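Local coordinates for protein afamin (Homo sapiens, PDB 6FAK) that carries hydrophobic molecules such as vitamin E in body fluids and keeps lipidated Wnt proteins soluble and active, at residues Q392-H397 against F484-F489; Y408-R413 against T435-C440. All coordinates share one frame; numbering follows the deposited sequence.

In the fold
Both contacts lie in the third albumin domain of this helical, disulfide-linked protein. They share the long helix 376-417. Interaction 1 ties residues 392-397 of that helix to the short helix 485-490. Interaction 2 joins residues 408-413, further along the same helix, to 435-440 on helix 423-440. Along the chain, interaction 2 is nested inside the loop that interaction 1 closes. The two centres are about 10 Å apart, and the contacts touch: Glu394 CB lies 3.3 Å from Phe437 CE1. Glu394 CG also packs against Tyr410 OH. The glutamate of interaction 1 thus packs against the phenylalanine ring and the tyrosine hydroxyl of interaction 2, and side chains from three helices come together there.

Interaction 1 (Q392-H397 against F484-F489); sequences QQECKH and FRRPCF
Glu394 and Arg486 come from opposite directions and meet in a salt bridge. It is the one direct contact between 392-397 and 484-489. The backbones stay well apart, with Glu394 CA 13.5 Å from Arg486 CA, so two long side chains span the distance. Glu394 starts with CG beside its backbone N, anti to the carbonyl carbon, and runs on extended. Arg486 has CG anti to its own N (chi1 -163°) and is stretched out from CG to NE. Full extension of the arginine brings NH2 to the carboxylate.

Arg486 NH2 donates to Glu394 OE1 at 2.7 Å, with an N-H...O angle of 134°, so the bond is clearly bent. OE1 is met on its syn side and lies near the guanidinium plane, at the edge of that group. The second oxygen is almost as near, with Glu394 OE2 2.8 Å from Arg486 NH2. One nitrogen therefore sits in front of the carboxylate. This is not the two-nitrogen, side-by-side pairing, and the two planes are turned 29° from each other.

The other terminal nitrogen, Arg486 NH1, forms a salt bridge with Asp451 of helix 446-462. Disulfides fasten both segments to their surroundings, Cys395 to Cys441 and Cys488 to Cys477. A glutamine in place of Glu394 has no charge to pair with Arg486 and would probably leave the guanidinium held less firmly to helix 376-417.

Arg486 is buried and belongs to a helix of only six residues. Its cation is shared between two acids on different helices, which probably offsets the cost of burying it. The paired charges are likely to favour the ionised form of Glu394, and they link helices 376-417, 446-462 and 485-490 through a single guanidinium.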
loop_
_atom_site.group_PDB
_atom_site.type_symbol
_atom_site.label_atom_id
_atom_site.label_comp_id
_atom_site.label_asym_id
_atom_site.label_seq_id
_atom_site.Cartn_x
_atom_site.Cartn_y
_atom_site.Cartn_z
ATOM N N GLN A 392 -21.428 5.386 5.677
ATOM C CA GLN A 392 -22.163 5.813 6.865
ATOM C C GLN A 392 -22.553 4.625 7.766
ATOM O O GLN A 392 -22.404 4.694 8.976
ATOM C CB GLN A 392 -23.403 6.627 6.473
ATOM C CG GLN A 392 -23.048 8.003 5.982
ATOM C CD GLN A 392 -24.227 8.754 5.363
ATOM O OE1 GLN A 392 -25.140 8.163 4.787
ATOM N NE2 GLN A 392 -24.194 10.067 5.470
ATOM N N GLN A 393 -23.009 3.523 7.159
ATOM C CA GLN A 393 -23.359 2.315 7.905
ATOM C C GLN A 393 -22.120 1.700 8.602
ATOM O O GLN A 393 -22.163 1.394 9.800
ATOM C CB GLN A 393 -24.059 1.294 6.986
ATOM C CG GLN A 393 -25.449 1.777 6.564
ATOM C CD GLN A 393 -26.258 0.760 5.770
ATOM O OE1 GLN A 393 -25.714 -0.043 4.997
ATOM N NE2 GLN A 393 -27.573 0.786 5.967
ATOM N N GLU A 394 -21.014 1.582 7.868
ATOM C CA GLU A 394 -19.777 1.050 8.420
ATOM C C GLU A 394 -19.282 1.935 9.577
ATOM O O GLU A 394 -18.896 1.389 10.616
ATOM C CB GLU A 394 -18.692 0.870 7.350
ATOM C CG GLU A 394 -18.995 -0.123 6.224
ATOM C CD GLU A 394 -18.170 0.078 4.934
ATOM O OE1 GLU A 394 -17.748 1.224 4.619
ATOM O OE2 GLU A 394 -17.935 -0.916 4.185
ATOM N N CYS A 395 -19.334 3.271 9.428
ATOM C CA CYS A 395 -18.906 4.201 10.493
ATOM C C CYS A 395 -19.799 4.129 11.749
ATOM O O CYS A 395 -19.296 4.297 12.878
ATOM C CB CYS A 395 -18.740 5.662 10.014
ATOM S SG CYS A 395 -17.179 5.935 9.100
ATOM N N LYS A 396 -21.095 3.891 11.558
ATOM C CA LYS A 396 -22.003 3.751 12.693
ATOM C C LYS A 396 -21.658 2.455 13.470
ATOM O O LYS A 396 -21.582 2.470 14.702
ATOM C CB LYS A 396 -23.464 3.719 12.218
ATOM C CG LYS A 396 -24.515 3.766 13.324
ATOM C CD LYS A 396 -24.226 4.846 14.370
ATOM C CE LYS A 396 -25.456 5.223 15.183
ATOM N NZ LYS A 396 -26.155 4.063 15.816
ATOM N N HIS A 397 -21.446 1.371 12.728
ATOM C CA HIS A 397 -21.007 0.095 13.283
ATOM C C HIS A 397 -19.706 0.260 14.071
ATOM O O HIS A 397 -19.599 -0.275 15.161
ATOM C CB HIS A 397 -20.863 -0.990 12.196
ATOM C CG HIS A 397 -22.170 -1.515 11.689
ATOM N ND1 HIS A 397 -23.223 -1.824 12.527
ATOM C CD2 HIS A 397 -22.599 -1.776 10.434
ATOM C CE1 HIS A 397 -24.243 -2.255 11.805
ATOM N NE2 HIS A 397 -23.895 -2.221 10.530
ATOM N N PHE A 484 -14.520 -0.543 -9.436
ATOM C CA PHE A 484 -15.617 -1.309 -8.824
ATOM C C PHE A 484 -15.134 -2.546 -8.035
ATOM O O PHE A 484 -15.948 -3.373 -7.625
ATOM C CB PHE A 484 -16.617 -1.741 -9.902
ATOM C CG PHE A 484 -17.427 -0.581 -10.433
ATOM C CD1 PHE A 484 -16.979 0.141 -11.511
ATOM C CD2 PHE A 484 -18.575 -0.165 -9.772
ATOM C CE1 PHE A 484 -17.697 1.246 -11.981
ATOM C CE2 PHE A 484 -19.283 0.946 -10.235
ATOM C CZ PHE A 484 -18.840 1.643 -11.355
ATOM N N ARG A 485 -13.843 -2.617 -7.778
ATOM C CA ARG A 485 -13.288 -3.724 -6.991
ATOM C C ARG A 485 -13.856 -3.839 -5.543
ATOM O O ARG A 485 -14.200 -4.924 -5.102
ATOM C CB ARG A 485 -11.752 -3.602 -6.997
ATOM C CG ARG A 485 -11.061 -4.705 -6.236
ATOM C CD ARG A 485 -9.702 -4.977 -6.866
ATOM N NE ARG A 485 -8.813 -3.851 -6.696
ATOM C CZ ARG A 485 -7.565 -3.757 -7.170
ATOM N NH1 ARG A 485 -7.044 -4.737 -7.933
ATOM N NH2 ARG A 485 -6.862 -2.695 -6.884
ATOM N N ARG A 486 -13.937 -2.730 -4.807
ATOM C CA ARG A 486 -14.479 -2.765 -3.449
ATOM C C ARG A 486 -15.976 -3.197 -3.450
ATOM O O ARG A 486 -16.331 -4.147 -2.764
ATOM C CB ARG A 486 -14.205 -1.468 -2.674
ATOM C CG ARG A 486 -14.379 -1.576 -1.147
ATOM C CD ARG A 486 -14.284 -0.204 -0.464
ATOM N NE ARG A 486 -14.854 -0.249 0.880
ATOM C CZ ARG A 486 -15.507 0.717 1.526
ATOM N NH1 ARG A 486 -15.663 1.917 0.988
ATOM N NH2 ARG A 486 -15.949 0.497 2.746
ATOM N N PRO A 487 -16.836 -2.539 -4.236
ATOM C CA PRO A 487 -18.213 -3.081 -4.398
ATOM C C PRO A 487 -18.322 -4.577 -4.788
ATOM O O PRO A 487 -19.201 -5.260 -4.285
ATOM C CB PRO A 487 -18.827 -2.197 -5.478
ATOM C CG PRO A 487 -18.040 -0.920 -5.429
ATOM C CD PRO A 487 -16.662 -1.234 -4.926
ATOM N N CYS A 488 -17.434 -5.053 -5.650
ATOM C CA CYS A 488 -17.372 -6.458 -6.039
ATOM C C CYS A 488 -17.090 -7.389 -4.824
ATOM O O CYS A 488 -17.836 -8.362 -4.595
ATOM C CB CYS A 488 -16.297 -6.678 -7.095
ATOM S SG CYS A 488 -16.324 -8.325 -7.792
ATOM N N PHE A 489 -16.032 -7.074 -4.085
ATOM C CA PHE A 489 -15.683 -7.772 -2.851
ATOM C C PHE A 489 -16.827 -7.819 -1.823
ATOM O O PHE A 489 -17.070 -8.876 -1.227
ATOM C CB PHE A 489 -14.419 -7.195 -2.225
ATOM C CG PHE A 489 -13.193 -7.842 -2.748
ATOM C CD1 PHE A 489 -12.858 -9.131 -2.333
ATOM C CD2 PHE A 489 -12.415 -7.236 -3.711
ATOM C CE1 PHE A 489 -11.752 -9.785 -2.859
ATOM C CE2 PHE A 489 -11.271 -7.888 -4.240
ATOM C CZ PHE A 489 -10.938 -9.162 -3.807
#

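Interaction 2 (Y408-R413 against T435-C440); sequences YHYLIR and TAFTTC
The closest CA atoms of helical segments 408-413 and 435-440, those of Tyr410 and Thr435, are 11.6 Å apart. Two aromatic side chains, Tyr410 and Phe437, bridge the gap. Both side chains leave their helices toward the opposite segment, and they cross at about a right angle. The ring planes are nonetheless close to parallel, at 17°. The rings are slid apart, with centroids 6.0 Å from each other, and barely overlap.

Contact is made through Tyr410 OH and CE2 and Phe437 CE2 and CZ. Tyr410 OH lies 3.7 Å from both CE2 and CZ of Phe437. Beside it, Tyr410 CE2 packs 3.9 Å from Phe437 CE2. In Phe437, CG stands beside the backbone N (chi1 -58°), which carries the ring out from its helix to meet the tyrosine.

This packing lies within the all-helical third domain of an albumin-family protein, between a long helix and the one that follows it in the chain. Val450 of helix 446-462 packs on Phe437.

The Phe437 helix is near its end here. Thr435 O takes three donors: the backbone N and the OG1 of Thr439, the latter at 2.7 Å, and a longer bond from Thr438 OG1. Cys440 closes the helix and is bonded to Cys449.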
loop_
_atom_site.group_PDB
_atom_site.type_symbol
_atom_site.label_atom_id
_atom_site.label_comp_id
_atom_site.label_asym_id
_atom_site.label_seq_id
_atom_site.Cartn_x
_atom_site.Cartn_y
_atom_site.Cartn_z
ATOM N N TYR A 408 -13.326 -7.864 14.466
ATOM C CA TYR A 408 -13.738 -9.264 14.553
ATOM C C TYR A 408 -14.781 -9.606 13.504
ATOM O O TYR A 408 -14.738 -10.698 12.893
ATOM C CB TYR A 408 -14.224 -9.572 15.992
ATOM C CG TYR A 408 -13.191 -9.303 17.064
ATOM C CD1 TYR A 408 -11.829 -9.560 16.841
ATOM C CD2 TYR A 408 -13.563 -8.792 18.305
ATOM C CE1 TYR A 408 -10.893 -9.340 17.826
ATOM C CE2 TYR A 408 -12.638 -8.548 19.299
ATOM C CZ TYR A 408 -11.318 -8.825 19.060
ATOM O OH TYR A 408 -10.376 -8.558 20.000
ATOM N N HIS A 409 -15.682 -8.661 13.210
ATOM C CA HIS A 409 -16.666 -8.836 12.150
ATOM C C HIS A 409 -15.990 -8.952 10.755
ATOM O O HIS A 409 -16.375 -9.842 9.940
ATOM C CB HIS A 409 -17.732 -7.721 12.154
ATOM C CG HIS A 409 -18.698 -7.803 13.304
ATOM N ND1 HIS A 409 -20.047 -7.558 13.162
ATOM C CD2 HIS A 409 -18.518 -8.131 14.607
ATOM C CE1 HIS A 409 -20.653 -7.722 14.326
ATOM N NE2 HIS A 409 -19.746 -8.067 15.223
ATOM N N TYR A 410 -14.984 -8.135 10.518
ATOM C CA TYR A 410 -14.197 -8.168 9.277
ATOM C C TYR A 410 -13.357 -9.441 9.096
ATOM O O TYR A 410 -13.254 -9.982 7.980
ATOM C CB TYR A 410 -13.325 -6.914 9.106
ATOM C CG TYR A 410 -14.147 -5.704 8.661
ATOM C CD1 TYR A 410 -15.025 -5.799 7.580
ATOM C CD2 TYR A 410 -14.035 -4.472 9.282
ATOM C CE1 TYR A 410 -15.782 -4.717 7.157
ATOM C CE2 TYR A 410 -14.813 -3.381 8.868
ATOM C CZ TYR A 410 -15.690 -3.531 7.816
ATOM O OH TYR A 410 -16.448 -2.496 7.341
ATOM N N LEU A 411 -12.768 -9.884 10.188
ATOM C CA LEU A 411 -12.000 -11.117 10.203
ATOM C C LEU A 411 -12.879 -12.304 9.872
ATOM O O LEU A 411 -12.485 -13.166 9.098
ATOM C CB LEU A 411 -11.279 -11.280 11.564
ATOM C CG LEU A 411 -10.147 -10.292 11.793
ATOM C CD1 LEU A 411 -9.633 -10.533 13.203
ATOM C CD2 LEU A 411 -8.989 -10.454 10.818
ATOM N N ILE A 412 -14.067 -12.375 10.450
ATOM C CA ILE A 412 -15.022 -13.443 10.102
ATOM C C ILE A 412 -15.381 -13.411 8.582
ATOM O O ILE A 412 -15.260 -14.426 7.860
ATOM C CB ILE A 412 -16.325 -13.367 10.982
ATOM C CG1 ILE A 412 -15.999 -13.722 12.441
ATOM C CG2 ILE A 412 -17.379 -14.339 10.437
ATOM C CD1 ILE A 412 -17.109 -13.453 13.456
ATOM N N ARG A 413 -15.768 -12.242 8.104
ATOM C CA ARG A 413 -16.203 -12.061 6.706
ATOM C C ARG A 413 -15.083 -12.358 5.731
ATOM O O ARG A 413 -15.304 -13.099 4.785
ATOM C CB ARG A 413 -16.745 -10.645 6.461
ATOM C CG ARG A 413 -18.233 -10.533 6.817
ATOM C CD ARG A 413 -19.158 -11.084 5.697
ATOM N NE ARG A 413 -19.579 -12.473 5.949
ATOM C CZ ARG A 413 -19.887 -13.386 5.021
ATOM N NH1 ARG A 413 -19.853 -13.078 3.720
ATOM N NH2 ARG A 413 -20.237 -14.599 5.388
ATOM N N THR A 435 -8.444 0.102 10.226
ATOM C CA THR A 435 -7.688 1.368 10.255
ATOM C C THR A 435 -8.276 2.475 9.402
ATOM O O THR A 435 -8.184 3.643 9.764
ATOM C CB THR A 435 -6.225 1.082 9.912
ATOM O OG1 THR A 435 -5.741 0.225 10.939
ATOM C CG2 THR A 435 -5.385 2.341 9.890
ATOM N N ALA A 436 -8.917 2.121 8.299
ATOM C CA ALA A 436 -9.701 3.070 7.548
ATOM C C ALA A 436 -10.735 3.758 8.442
ATOM O O ALA A 436 -10.946 4.980 8.328
ATOM C CB ALA A 436 -10.406 2.399 6.396
ATOM N N PHE A 437 -11.383 2.999 9.307
ATOM C CA PHE A 437 -12.440 3.559 10.181
ATOM C C PHE A 437 -11.949 4.310 11.384
ATOM O O PHE A 437 -12.497 5.383 11.702
ATOM C CB PHE A 437 -13.442 2.477 10.560
ATOM C CG PHE A 437 -14.045 1.871 9.365
ATOM C CD1 PHE A 437 -15.048 2.516 8.713
ATOM C CD2 PHE A 437 -13.509 0.733 8.808
ATOM C CE1 PHE A 437 -15.566 2.007 7.548
ATOM C CE2 PHE A 437 -14.022 0.223 7.638
ATOM C CZ PHE A 437 -15.044 0.875 6.999
ATOM N N THR A 438 -10.883 3.815 12.010
ATOM C CA THR A 438 -10.259 4.508 13.150
ATOM C C THR A 438 -9.582 5.813 12.753
ATOM O O THR A 438 -9.551 6.757 13.517
ATOM C CB THR A 438 -9.177 3.653 13.863
ATOM O OG1 THR A 438 -8.103 3.388 12.957
ATOM C CG2 THR A 438 -9.728 2.331 14.386
ATOM N N THR A 439 -9.011 5.859 11.574
ATOM C CA THR A 439 -8.411 7.054 11.058
ATOM C C THR A 439 -9.442 8.122 10.616
ATOM O O THR A 439 -9.174 9.302 10.801
ATOM C CB THR A 439 -7.541 6.695 9.844
ATOM O OG1 THR A 439 -6.533 5.768 10.267
ATOM C CG2 THR A 439 -6.906 7.911 9.213
ATOM N N CYS A 440 -10.578 7.709 10.038
ATOM C CA CYS A 440 -11.429 8.605 9.249
ATOM C C CYS A 440 -12.805 8.884 9.784
ATOM O O CYS A 440 -13.423 9.869 9.362
ATOM C CB CYS A 440 -11.662 7.994 7.857
ATOM S SG CYS A 440 -10.186 7.566 6.909
#